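Local coordinates for oxalate-binding protein (PDB 1O4T), which binds oxalate through a manganese(II) ion held in a double-stranded beta-helix (cupin) fold and is a putative oxalate decarboxylase, at residues 32-37 with 68-73; 40-45 with 61-66; 55-60 with 128-133; 80-85 with 112-117. One frame throughout, in Å; residues are numbered along the deposited sequence.

Contact 1: residues 32-37 with 68-73; sequences SNMRGG and SSVGLH. With MN (manganese (II) ion), chain C; OXL (oxalate ion), chain D.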
# COMPACT_ATOMS: atom_id res chain seq x y z
N SER A 32 14.57 -1.87 17.64
CA SER A 32 15.15 -3.17 18.00
C SER A 32 14.10 -4.01 18.73
O SER A 32 13.32 -3.50 19.55
CB SER A 32 16.41 -2.97 18.84
OG SER A 32 16.13 -2.22 19.99
N ASN A 33 14.03 -5.29 18.35
CA ASN A 33 13.09 -6.24 18.93
C ASN A 33 11.64 -5.75 18.87
O ASN A 33 10.92 -5.78 19.86
CB ASN A 33 13.52 -6.63 20.36
CG ASN A 33 14.97 -7.05 20.40
OD1 ASN A 33 15.80 -6.40 21.05
ND2 ASN A 33 15.31 -8.11 19.67
N MET A 34 11.23 -5.33 17.68
CA MET A 34 9.94 -4.71 17.50
C MET A 34 8.87 -5.74 17.85
O MET A 34 8.87 -6.84 17.31
CB MET A 34 9.76 -4.26 16.06
CG MET A 34 8.48 -3.45 15.88
SD MET A 34 8.21 -2.93 14.25
CE MET A 34 6.86 -1.91 14.63
N ARG A 35 7.97 -5.35 18.74
CA ARG A 35 6.96 -6.24 19.30
C ARG A 35 7.54 -7.55 19.80
O ARG A 35 6.91 -8.59 19.69
CB ARG A 35 5.87 -6.52 18.28
CG ARG A 35 5.22 -5.25 17.71
CD ARG A 35 5.04 -4.12 18.70
NE ARG A 35 3.76 -4.23 19.39
CZ ARG A 35 2.67 -3.53 19.08
NH1 ARG A 35 1.56 -3.73 19.78
NH2 ARG A 35 2.68 -2.65 18.08
N GLY A 36 8.74 -7.50 20.36
CA GLY A 36 9.44 -8.71 20.78
C GLY A 36 10.05 -9.58 19.68
O GLY A 36 10.34 -10.75 19.93
N GLY A 37 10.27 -9.02 18.48
CA GLY A 37 10.87 -9.79 17.37
C GLY A 37 12.39 -9.82 17.41
O GLY A 37 12.99 -9.37 18.38
N SER A 68 15.74 -10.73 10.68
CA SER A 68 14.96 -9.95 11.61
C SER A 68 13.47 -10.30 11.51
O SER A 68 13.03 -10.93 10.52
CB SER A 68 15.19 -8.45 11.38
OG SER A 68 14.65 -8.06 10.14
N SER A 69 12.71 -9.88 12.51
CA SER A 69 11.27 -10.13 12.54
C SER A 69 10.55 -9.05 13.30
O SER A 69 11.15 -8.36 14.14
CB SER A 69 10.95 -11.47 13.18
OG SER A 69 11.15 -11.49 14.60
N VAL A 70 9.27 -8.86 12.98
CA VAL A 70 8.34 -8.17 13.88
C VAL A 70 7.67 -9.27 14.69
O VAL A 70 7.16 -10.22 14.12
CB VAL A 70 7.28 -7.40 13.14
CG1 VAL A 70 6.33 -6.74 14.11
CG2 VAL A 70 7.91 -6.37 12.21
N GLY A 71 7.66 -9.12 16.01
CA GLY A 71 7.23 -10.17 16.92
C GLY A 71 5.74 -10.31 16.96
O GLY A 71 5.02 -9.45 16.48
N LEU A 72 5.29 -11.42 17.52
CA LEU A 72 3.86 -11.70 17.61
C LEU A 72 3.17 -10.65 18.46
O LEU A 72 3.63 -10.34 19.56
CB LEU A 72 3.60 -13.13 18.15
CG LEU A 72 2.16 -13.67 18.22
CD1 LEU A 72 1.63 -13.97 16.82
CD2 LEU A 72 2.07 -14.92 19.09
N HIS A 73 2.10 -10.05 17.92
CA HIS A 73 1.29 -9.12 18.67
C HIS A 73 -0.12 -9.13 18.11
O HIS A 73 -0.34 -9.51 16.97
CB HIS A 73 1.82 -7.69 18.59
CG HIS A 73 1.89 -7.19 17.20
ND1 HIS A 73 2.79 -7.69 16.28
CD2 HIS A 73 1.13 -6.29 16.53
CE1 HIS A 73 2.60 -7.09 15.12
NE2 HIS A 73 1.61 -6.23 15.25
MN MN C . 0.62 -5.42 13.50
C1 OXL D . 2.87 -3.97 12.70
C2 OXL D . 2.31 -3.10 13.74
O1 OXL D . 3.87 -3.44 11.97
O2 OXL D . 2.99 -1.97 14.00
O3 OXL D . 2.42 -5.12 12.48
O4 OXL D . 1.24 -3.35 14.31
O HOH W 1 12.77 -6.38 15.46
O HOH W 2 6.08 -10.70 20.70
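Gly-71 and Met-34 supply the backbone hydrogen bond that joins the loop 32-37 to strand 69-74: Gly-71 N gives its proton to Met-34 O at 2.9 Å. The same oxygen also accepts from Gly-37 N, so two amides grip it and fix the turn of the loop. Two waters add bridges, one between Met-34 N and Ser-69 O, another between Arg-35 O and Leu-72 O.

The two backbones can come this close because both partners are glycines. Gly-37 CA and Gly-71 CA lie 3.7 Å apart, and a CB on either would clash with the other segment. Gly-71 CA instead makes a C-H...O contact with Arg-35 O at 3.2 Å, while Ser-69 OG, hydrogen-bonded to Lys-38 N, lies against Gly-37 CA.

Among the side chains, Arg-35 crosses His-73 at about a right angle. Its CG sits over one face of the imidazole, 4.0 Å from the ring centroid, a CH-pi contact, and its guanidinium lies 31° from the ring plane, with His-73 CD2 over its centre. In the plane of the ring, His-73 ND1 donates to Gly-71 O at 2.8 Å. This second-shell bond fixes the ring's rotation and leaves His-73 NE2 to bind the manganese at 2.2 Å. Met-34 stretches out with CG anti to the backbone N (chi1 -173°), its SD beside Val-70 CG2 and its CE near oxalate O2.

Met-34 also packs on Val-41 and Met-43 of strand 40-45, whereas strand 69-74 pairs with strand 113-117, which brings His-114 to the same metal.

Contact 2: residues 40-45 with 61-66; sequences EVEMAH and RMKLPP
Glu-40 meets Pro-65 where the antiparallel hairpin of strands 40-45 and 56-64 ends, its carbonyl O 3.1 Å from Pro-65 CD. Proline has no N-H to offer that oxygen, so the ladder of bonds begins farther in. Next comes Val-41, a branched residue suited to a buried place: CG2 is pressed tightly on Leu-64 CD1 at 3.3 Å, and CG1 meets Met-62 CE.

Glu-42 and Lys-63 form a hydrogen-bonded pair, Glu-42 N to Lys-63 O at 3.0 Å and Lys-63 N to Glu-42 O at 2.9 Å. Their side chains run side by side on the partly exposed face, where opposite charges suit each other; the salt bridge between Glu-42 OE1 and Lys-63 NZ is weak at 3.4 Å.

Met-43, the non-hydrogen-bonded partner of Met-62, turns to the buried face, and its CE comes within packing distance of Met-34 beside the oxalate pocket. The two methionines lie alongside each other. Chi2 of Met-62 (-67°) places its SD 3.6 Å from Met-43 CG, and the bend at chi3 puts its CE by Val-41.

Ala-44 and Arg-61 form the next hydrogen-bonded pair. The arginine leads away from Ala-44, its NE in a salt bridge with Glu-125, and it packs on Tyr-83 of the second subunit. Arg-61 N donates to Ala-44 O, and Ala-44 N to Arg-61 O in a nearly straight bond, 176° at the hydrogen.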
# COMPACT_ATOMS: atom_id res chain seq x y z
N GLU A 40 17.02 -5.84 14.37
CA GLU A 40 16.64 -4.43 14.22
C GLU A 40 15.86 -4.30 12.93
O GLU A 40 16.24 -4.87 11.91
CB GLU A 40 17.87 -3.53 14.10
CG GLU A 40 18.72 -3.36 15.34
CD GLU A 40 19.93 -2.45 15.09
OE1 GLU A 40 20.10 -1.99 13.94
OE2 GLU A 40 20.71 -2.20 16.04
N VAL A 41 14.84 -3.46 12.98
CA VAL A 41 13.90 -3.21 11.92
C VAL A 41 13.84 -1.68 11.66
O VAL A 41 14.29 -0.89 12.50
CB VAL A 41 12.59 -3.85 12.41
CG1 VAL A 41 11.40 -2.95 12.31
CG2 VAL A 41 12.43 -5.22 11.79
N GLU A 42 13.41 -1.25 10.48
CA GLU A 42 13.25 0.19 10.16
C GLU A 42 11.84 0.48 9.77
O GLU A 42 11.26 -0.26 8.98
CB GLU A 42 14.15 0.65 9.02
CG GLU A 42 15.62 0.66 9.36
CD GLU A 42 16.38 1.66 8.52
OE1 GLU A 42 16.18 1.69 7.27
OE2 GLU A 42 17.15 2.44 9.11
N MET A 43 11.30 1.55 10.33
CA MET A 43 9.94 1.98 10.04
C MET A 43 9.94 3.43 9.56
O MET A 43 10.37 4.31 10.27
CB MET A 43 9.06 1.84 11.27
CG MET A 43 7.60 2.19 10.99
SD MET A 43 6.62 2.34 12.49
CE MET A 43 6.44 0.71 12.81
N ALA A 44 9.47 3.63 8.32
CA ALA A 44 9.28 4.96 7.73
C ALA A 44 7.80 5.30 7.73
O ALA A 44 7.02 4.68 7.00
CB ALA A 44 9.84 4.97 6.30
N HIS A 45 7.41 6.29 8.53
CA HIS A 45 6.01 6.72 8.58
C HIS A 45 5.75 7.64 7.38
O HIS A 45 6.44 8.63 7.19
CB HIS A 45 5.68 7.45 9.86
CG HIS A 45 6.09 6.73 11.10
ND1 HIS A 45 5.18 6.12 11.94
CD2 HIS A 45 7.32 6.54 11.66
CE1 HIS A 45 5.83 5.58 12.96
NE2 HIS A 45 7.13 5.81 12.80
N ARG A 61 6.27 2.21 5.70
CA ARG A 61 7.09 1.27 4.95
C ARG A 61 8.09 0.64 5.93
O ARG A 61 8.83 1.37 6.64
CB ARG A 61 7.84 1.99 3.84
CG ARG A 61 8.50 1.06 2.86
CD ARG A 61 9.35 1.74 1.80
NE ARG A 61 10.00 0.71 0.97
CZ ARG A 61 10.56 0.93 -0.23
NH1 ARG A 61 10.57 2.14 -0.77
NH2 ARG A 61 11.10 -0.09 -0.89
N MET A 62 8.10 -0.70 6.00
CA MET A 62 8.95 -1.41 6.95
C MET A 62 10.06 -2.06 6.15
O MET A 62 9.79 -2.48 5.04
CB MET A 62 8.18 -2.52 7.60
CG MET A 62 6.91 -2.08 8.32
SD MET A 62 7.31 -1.12 9.67
CE MET A 62 8.46 -2.26 10.53
N LYS A 63 11.26 -2.11 6.72
CA LYS A 63 12.39 -2.83 6.17
C LYS A 63 12.91 -3.76 7.24
O LYS A 63 13.31 -3.31 8.32
CB LYS A 63 13.47 -1.85 5.80
CG LYS A 63 14.67 -2.49 5.12
CD LYS A 63 15.58 -1.40 4.53
CE LYS A 63 16.77 -1.15 5.37
NZ LYS A 63 17.66 -0.07 4.75
N LEU A 64 12.88 -5.06 6.94
CA LEU A 64 13.43 -6.12 7.79
C LEU A 64 14.72 -6.68 7.17
O LEU A 64 14.69 -7.40 6.16
CB LEU A 64 12.41 -7.26 7.95
CG LEU A 64 11.45 -7.10 9.13
CD1 LEU A 64 10.68 -5.74 9.09
CD2 LEU A 64 10.46 -8.28 9.21
N PRO A 65 15.86 -6.37 7.77
CA PRO A 65 17.10 -6.99 7.36
C PRO A 65 17.04 -8.52 7.48
O PRO A 65 16.22 -9.05 8.22
CB PRO A 65 18.12 -6.44 8.36
CG PRO A 65 17.50 -5.21 8.90
CD PRO A 65 16.05 -5.43 8.88
N PRO A 66 17.90 -9.22 6.74
CA PRO A 66 17.99 -10.66 6.86
C PRO A 66 18.13 -11.10 8.30
O PRO A 66 18.99 -10.60 9.02
CB PRO A 66 19.25 -10.97 6.05
CG PRO A 66 19.25 -9.91 5.01
CD PRO A 66 18.79 -8.70 5.70

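Contact 3: residues 55-60 with 128-133; sequences KARLFA and AVIILL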
# COMPACT_ATOMS: atom_id res chain seq x y z
N LYS A 55 -8.86 7.85 10.64
CA LYS A 55 -9.50 6.62 10.15
C LYS A 55 -8.52 5.45 10.08
O LYS A 55 -8.93 4.29 10.10
CB LYS A 55 -10.12 6.87 8.79
CG LYS A 55 -11.26 7.88 8.82
CD LYS A 55 -12.45 7.28 9.57
CE LYS A 55 -13.66 8.16 9.48
NZ LYS A 55 -14.73 7.66 10.39
N ALA A 56 -7.23 5.78 9.97
CA ALA A 56 -6.13 4.82 9.97
C ALA A 56 -5.08 5.39 10.91
O ALA A 56 -4.91 6.61 11.01
CB ALA A 56 -5.56 4.64 8.59
N ARG A 57 -4.40 4.53 11.65
CA ARG A 57 -3.43 5.02 12.59
C ARG A 57 -1.98 4.78 12.17
O ARG A 57 -1.07 5.32 12.81
CB ARG A 57 -3.72 4.48 14.01
CG ARG A 57 -3.22 3.08 14.32
CD ARG A 57 -3.32 2.74 15.83
NE ARG A 57 -2.96 1.37 16.16
CZ ARG A 57 -1.71 0.90 16.20
NH1 ARG A 57 -0.67 1.69 15.98
NH2 ARG A 57 -1.51 -0.36 16.50
N LEU A 58 -1.77 3.99 11.11
CA LEU A 58 -0.44 3.71 10.57
C LEU A 58 -0.46 3.55 9.05
O LEU A 58 -1.29 2.82 8.52
CB LEU A 58 0.11 2.39 11.15
CG LEU A 58 1.56 2.05 10.76
CD1 LEU A 58 2.52 3.02 11.45
CD2 LEU A 58 1.88 0.64 11.14
N PHE A 59 0.48 4.20 8.37
CA PHE A 59 0.73 3.99 6.96
C PHE A 59 2.25 4.11 6.79
O PHE A 59 2.78 5.21 6.71
CB PHE A 59 -0.05 4.98 6.08
CG PHE A 59 -0.03 4.64 4.62
CD1 PHE A 59 1.08 4.91 3.84
CD2 PHE A 59 -1.08 3.96 4.04
CE1 PHE A 59 1.15 4.57 2.49
CE2 PHE A 59 -1.02 3.58 2.69
CZ PHE A 59 0.12 3.88 1.91
N ALA A 60 2.95 2.96 6.80
CA ALA A 60 4.38 2.94 6.94
C ALA A 60 5.01 1.94 6.04
O ALA A 60 4.39 0.95 5.66
CB ALA A 60 4.75 2.60 8.35
N ALA A 128 2.71 -1.23 5.55
CA ALA A 128 1.81 -1.60 6.66
C ALA A 128 0.79 -0.50 6.87
O ALA A 128 1.16 0.66 7.03
CB ALA A 128 2.58 -1.85 7.91
N VAL A 129 -0.49 -0.86 6.90
CA VAL A 129 -1.56 0.09 7.06
C VAL A 129 -2.52 -0.43 8.15
O VAL A 129 -3.04 -1.51 8.04
CB VAL A 129 -2.37 0.26 5.76
CG1 VAL A 129 -3.24 1.50 5.86
CG2 VAL A 129 -1.45 0.39 4.59
N ILE A 130 -2.76 0.35 9.19
CA ILE A 130 -3.67 -0.08 10.24
C ILE A 130 -4.92 0.78 10.13
O ILE A 130 -4.80 1.98 10.18
CB ILE A 130 -3.01 0.05 11.62
CG1 ILE A 130 -1.77 -0.83 11.69
CG2 ILE A 130 -4.00 -0.36 12.73
CD1 ILE A 130 -0.90 -0.63 12.98
N ILE A 131 -6.08 0.15 9.99
CA ILE A 131 -7.33 0.85 9.81
C ILE A 131 -8.22 0.56 11.02
O ILE A 131 -8.41 -0.60 11.43
CB ILE A 131 -7.96 0.45 8.46
CG1 ILE A 131 -7.04 0.91 7.30
CG2 ILE A 131 -9.32 1.03 8.30
CD1 ILE A 131 -7.56 0.67 5.89
N LEU A 132 -8.75 1.65 11.57
CA LEU A 132 -9.48 1.61 12.81
C LEU A 132 -10.90 1.04 12.69
O LEU A 132 -11.63 1.35 11.74
CB LEU A 132 -9.51 3.00 13.45
CG LEU A 132 -8.11 3.57 13.74
CD1 LEU A 132 -8.21 4.90 14.46
CD2 LEU A 132 -7.24 2.59 14.54
N LEU A 133 -11.23 0.20 13.68
CA LEU A 133 -12.48 -0.56 13.92
C LEU A 133 -12.74 -1.79 13.03
O LEU A 133 -12.66 -2.93 13.53
CB LEU A 133 -13.67 0.37 13.99
CG LEU A 133 -13.45 1.57 14.92
CD1 LEU A 133 -14.78 2.06 15.31
CD2 LEU A 133 -12.61 1.29 16.16
OXT LEU A 133 -13.02 -1.70 11.81
O HOH W 3 -11.38 3.59 10.31
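Lys-55 O is gripped by two donors: Leu-132 N at 3.0 Å, well tilted from the carbonyl plane, and a water at 2.6 Å that also donates to Leu-132 O. Farther along, Arg-57 N reaches Ile-130 O, Ile-130 N reaches Leu-58 O, and Ala-60 and Ala-128 bond each other in both directions, the shorter from Ala-128 N to Ala-60 O at 2.8 Å.

Ala-56 pairs with Ile-131 but Leu-58 with Ile-130, so the register slips by one residue. This beta bulge lies where the chain turns a corner at Arg-57 in strand 56-64, antiparallel to strand 124-132 in the larger sheet of the cupin barrel. Leu-58 N, buried here, has no partner.

Leu-58 and Ile-130 touch the oxalate, and Ile-130, part of its pocket, also packs on Glu-80. CG1 of Ile-130 stands anti to the carbonyl carbon (chi1 -61°), and CD1 beyond it touches Leu-58 CD2 at 3.6 Å. The same methyl lies over one face of the Arg-57 guanidinium, 3.6 Å from Arg-57 NH2 and offset toward the rim, while CG2 meets Arg-57 CG and NE. Arg-57 NE is held by a salt bridge to Glu-78. An alanine in place of Ile-130 would probably open a gap beside Leu-58 and Glu-80 and leave the guanidinium face without its apolar cover.

On the other face, Phe-59 and Val-129 lie side by side, Phe-59 CD2 3.6 Å from Val-129 CG2. Phe-59 also packs on Ile-81 of the second subunit, and Lys-55 on that subunit's Leu-132.

Contact 4: residues 80-85 with 112-117; sequences EIYYIL and ESHSIE. With MN (manganese (II) ion), chain C; OXL (oxalate ion), chain D.
The metal and oxalate site of the cupin barrel lies between strands 78-86 and 113-117. The axes of 80-85 and 113-117 come within 10.4 Å, 19° from parallel, so the strands do not pair, and side chains, metal and ligand span the distance. Glu-80 and His-114 meet at the manganese: Glu-80 OE2 binds it at 2.1 Å and His-114 NE2 at 2.2 Å. Glu-80 OE2 lies near the plane of the imidazole, 3.2 Å from His-114 NE2, a closeness that comes from the shared metal. Glutamate suits the place because its extended chain, with CG anti to the backbone N (chi1 -157°), carries an anionic oxygen across to the ion.

Tyr-82 and His-114 reach toward each other tip to tip. The rings are 22° from parallel but slid apart, so that Tyr-82 OH, rather than the ring, stands over one face of the imidazole, 3.3 Å from His-114 CE1. From there Tyr-82 OH donates to oxalate O3 at 2.6 Å, with O3 in the plane of the tyrosine ring; O3 also binds the manganese, whose charge would tend to polarise the ligand. A phenylalanine in place of Tyr-82 would probably leave O3 without this donor and the oxalate less firmly oriented.

Away from the metal the contact becomes apolar. Ile-116 slides past Tyr-82 in the opposite direction, CG2 3.8 Å from Tyr-82 CE1, and its CD1 meets Ile-84 CD1 tip to tip.

His-73 and His-75 complete the protein ligands. Strand 78-86 lies between strands 124-132 and 104-108 in one sheet, and strand 113-117 between 69-74 and 88-93 in the other.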
# COMPACT_ATOMS: atom_id res chain seq x y z
N GLU A 80 -5.05 -4.74 10.16
CA GLU A 80 -3.81 -4.41 9.45
C GLU A 80 -3.63 -5.16 8.15
O GLU A 80 -3.94 -6.34 8.05
CB GLU A 80 -2.61 -4.66 10.35
CG GLU A 80 -1.40 -3.84 9.94
CD GLU A 80 -0.30 -3.82 10.95
OE1 GLU A 80 0.75 -3.20 10.69
OE2 GLU A 80 -0.47 -4.43 12.01
N ILE A 81 -3.11 -4.45 7.15
CA ILE A 81 -2.78 -5.00 5.87
C ILE A 81 -1.27 -4.80 5.66
O ILE A 81 -0.76 -3.71 5.84
CB ILE A 81 -3.54 -4.24 4.74
CG1 ILE A 81 -5.05 -4.22 5.01
CG2 ILE A 81 -3.20 -4.84 3.35
CD1 ILE A 81 -5.73 -3.10 4.24
N TYR A 82 -0.56 -5.85 5.29
CA TYR A 82 0.75 -5.70 4.71
C TYR A 82 0.68 -5.90 3.19
O TYR A 82 0.01 -6.83 2.70
CB TYR A 82 1.69 -6.76 5.25
CG TYR A 82 2.01 -6.82 6.73
CD1 TYR A 82 2.55 -7.98 7.28
CD2 TYR A 82 1.83 -5.72 7.58
CE1 TYR A 82 2.91 -8.04 8.60
CE2 TYR A 82 2.19 -5.77 8.89
CZ TYR A 82 2.72 -6.94 9.42
OH TYR A 82 3.05 -6.98 10.78
N TYR A 83 1.36 -5.04 2.43
CA TYR A 83 1.67 -5.31 1.03
C TYR A 83 3.20 -5.51 0.88
O TYR A 83 4.02 -4.61 1.14
CB TYR A 83 1.15 -4.21 0.11
CG TYR A 83 1.37 -4.55 -1.34
CD1 TYR A 83 0.39 -5.18 -2.08
CD2 TYR A 83 2.56 -4.27 -1.96
CE1 TYR A 83 0.60 -5.57 -3.42
CE2 TYR A 83 2.80 -4.63 -3.31
CZ TYR A 83 1.79 -5.28 -4.04
OH TYR A 83 2.00 -5.66 -5.35
N ILE A 84 3.59 -6.72 0.49
CA ILE A 84 5.00 -7.05 0.40
C ILE A 84 5.60 -6.43 -0.85
O ILE A 84 5.17 -6.73 -1.98
CB ILE A 84 5.21 -8.59 0.38
CG1 ILE A 84 4.43 -9.30 1.50
CG2 ILE A 84 6.72 -8.95 0.44
CD1 ILE A 84 4.69 -8.72 2.90
N LEU A 85 6.63 -5.60 -0.65
CA LEU A 85 7.26 -4.84 -1.73
C LEU A 85 8.53 -5.48 -2.30
O LEU A 85 8.76 -5.38 -3.51
CB LEU A 85 7.63 -3.43 -1.25
CG LEU A 85 6.59 -2.47 -0.73
CD1 LEU A 85 7.28 -1.30 -0.07
CD2 LEU A 85 5.74 -2.00 -1.85
N GLU A 112 -7.17 -10.87 15.86
CA GLU A 112 -6.07 -11.77 15.51
C GLU A 112 -4.71 -11.21 15.90
O GLU A 112 -4.52 -10.01 16.01
CB GLU A 112 -6.05 -12.04 14.02
CG GLU A 112 -7.36 -12.52 13.44
CD GLU A 112 -7.24 -13.00 12.00
OE1 GLU A 112 -6.54 -12.36 11.15
OE2 GLU A 112 -7.88 -14.02 11.72
N SER A 113 -3.74 -12.10 16.06
CA SER A 113 -2.37 -11.73 16.33
C SER A 113 -1.54 -12.16 15.14
O SER A 113 -1.86 -13.17 14.49
CB SER A 113 -1.85 -12.44 17.57
OG SER A 113 -2.64 -12.13 18.70
N HIS A 114 -0.48 -11.39 14.85
CA HIS A 114 0.42 -11.71 13.75
C HIS A 114 1.89 -11.36 14.03
O HIS A 114 2.20 -10.69 15.03
CB HIS A 114 -0.03 -11.06 12.40
CG HIS A 114 0.09 -9.56 12.34
ND1 HIS A 114 -0.28 -8.84 11.23
CD2 HIS A 114 0.46 -8.65 13.27
CE1 HIS A 114 -0.12 -7.55 11.46
NE2 HIS A 114 0.33 -7.40 12.69
N SER A 115 2.75 -11.85 13.13
CA SER A 115 4.19 -11.58 13.15
C SER A 115 4.68 -11.75 11.74
O SER A 115 3.95 -12.30 10.90
CB SER A 115 4.94 -12.56 14.06
OG SER A 115 4.81 -13.88 13.62
N ILE A 116 5.90 -11.31 11.47
CA ILE A 116 6.48 -11.52 10.15
C ILE A 116 7.98 -11.59 10.27
O ILE A 116 8.58 -10.79 11.00
CB ILE A 116 6.01 -10.39 9.15
CG1 ILE A 116 6.56 -10.60 7.75
CG2 ILE A 116 6.39 -9.01 9.65
CD1 ILE A 116 5.77 -9.83 6.64
N GLU A 117 8.57 -12.57 9.60
CA GLU A 117 10.01 -12.79 9.66
C GLU A 117 10.67 -12.81 8.28
O GLU A 117 10.15 -13.44 7.33
CB GLU A 117 10.32 -14.10 10.38
CG GLU A 117 11.80 -14.26 10.69
CD GLU A 117 12.13 -15.47 11.55
OE1 GLU A 117 11.24 -15.96 12.28
OE2 GLU A 117 13.30 -15.91 11.50
MN MN C . 0.62 -5.42 13.50
C1 OXL D . 2.87 -3.97 12.70
C2 OXL D . 2.31 -3.10 13.74
O1 OXL D . 3.87 -3.44 11.97
O2 OXL D . 2.99 -1.97 14.00
O3 OXL D . 2.42 -5.12 12.48
O4 OXL D . 1.24 -3.35 14.31
O HOH W 4 -1.06 -7.77 8.31

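How the contacts relate
Two sheets of one cupin barrel, with the loop 32-37, carry the four contacts. Contacts 2 and 3, their centres about 17 Å apart, share strand 56-64, which pairs with strand 40-45 in one and strand 124-132 in the other. Strand 124-132 of contact 3 neighbours strand 78-86 of contact 4; the centres of these contacts are about 12 Å apart. Contacts 1 and 4, with centres likewise about 12 Å apart, join through neighbouring strands 69-74 and 113-117 of the smaller sheet, and share the manganese and oxalate. Along the chain, contact 1 encloses contact 2, contact 3 encloses contact 4, and contact 1 closes before contact 4 opens. Residues distant in sequence thus converge on one site, while contacts 2, 3 and 4 also reach the second subunit.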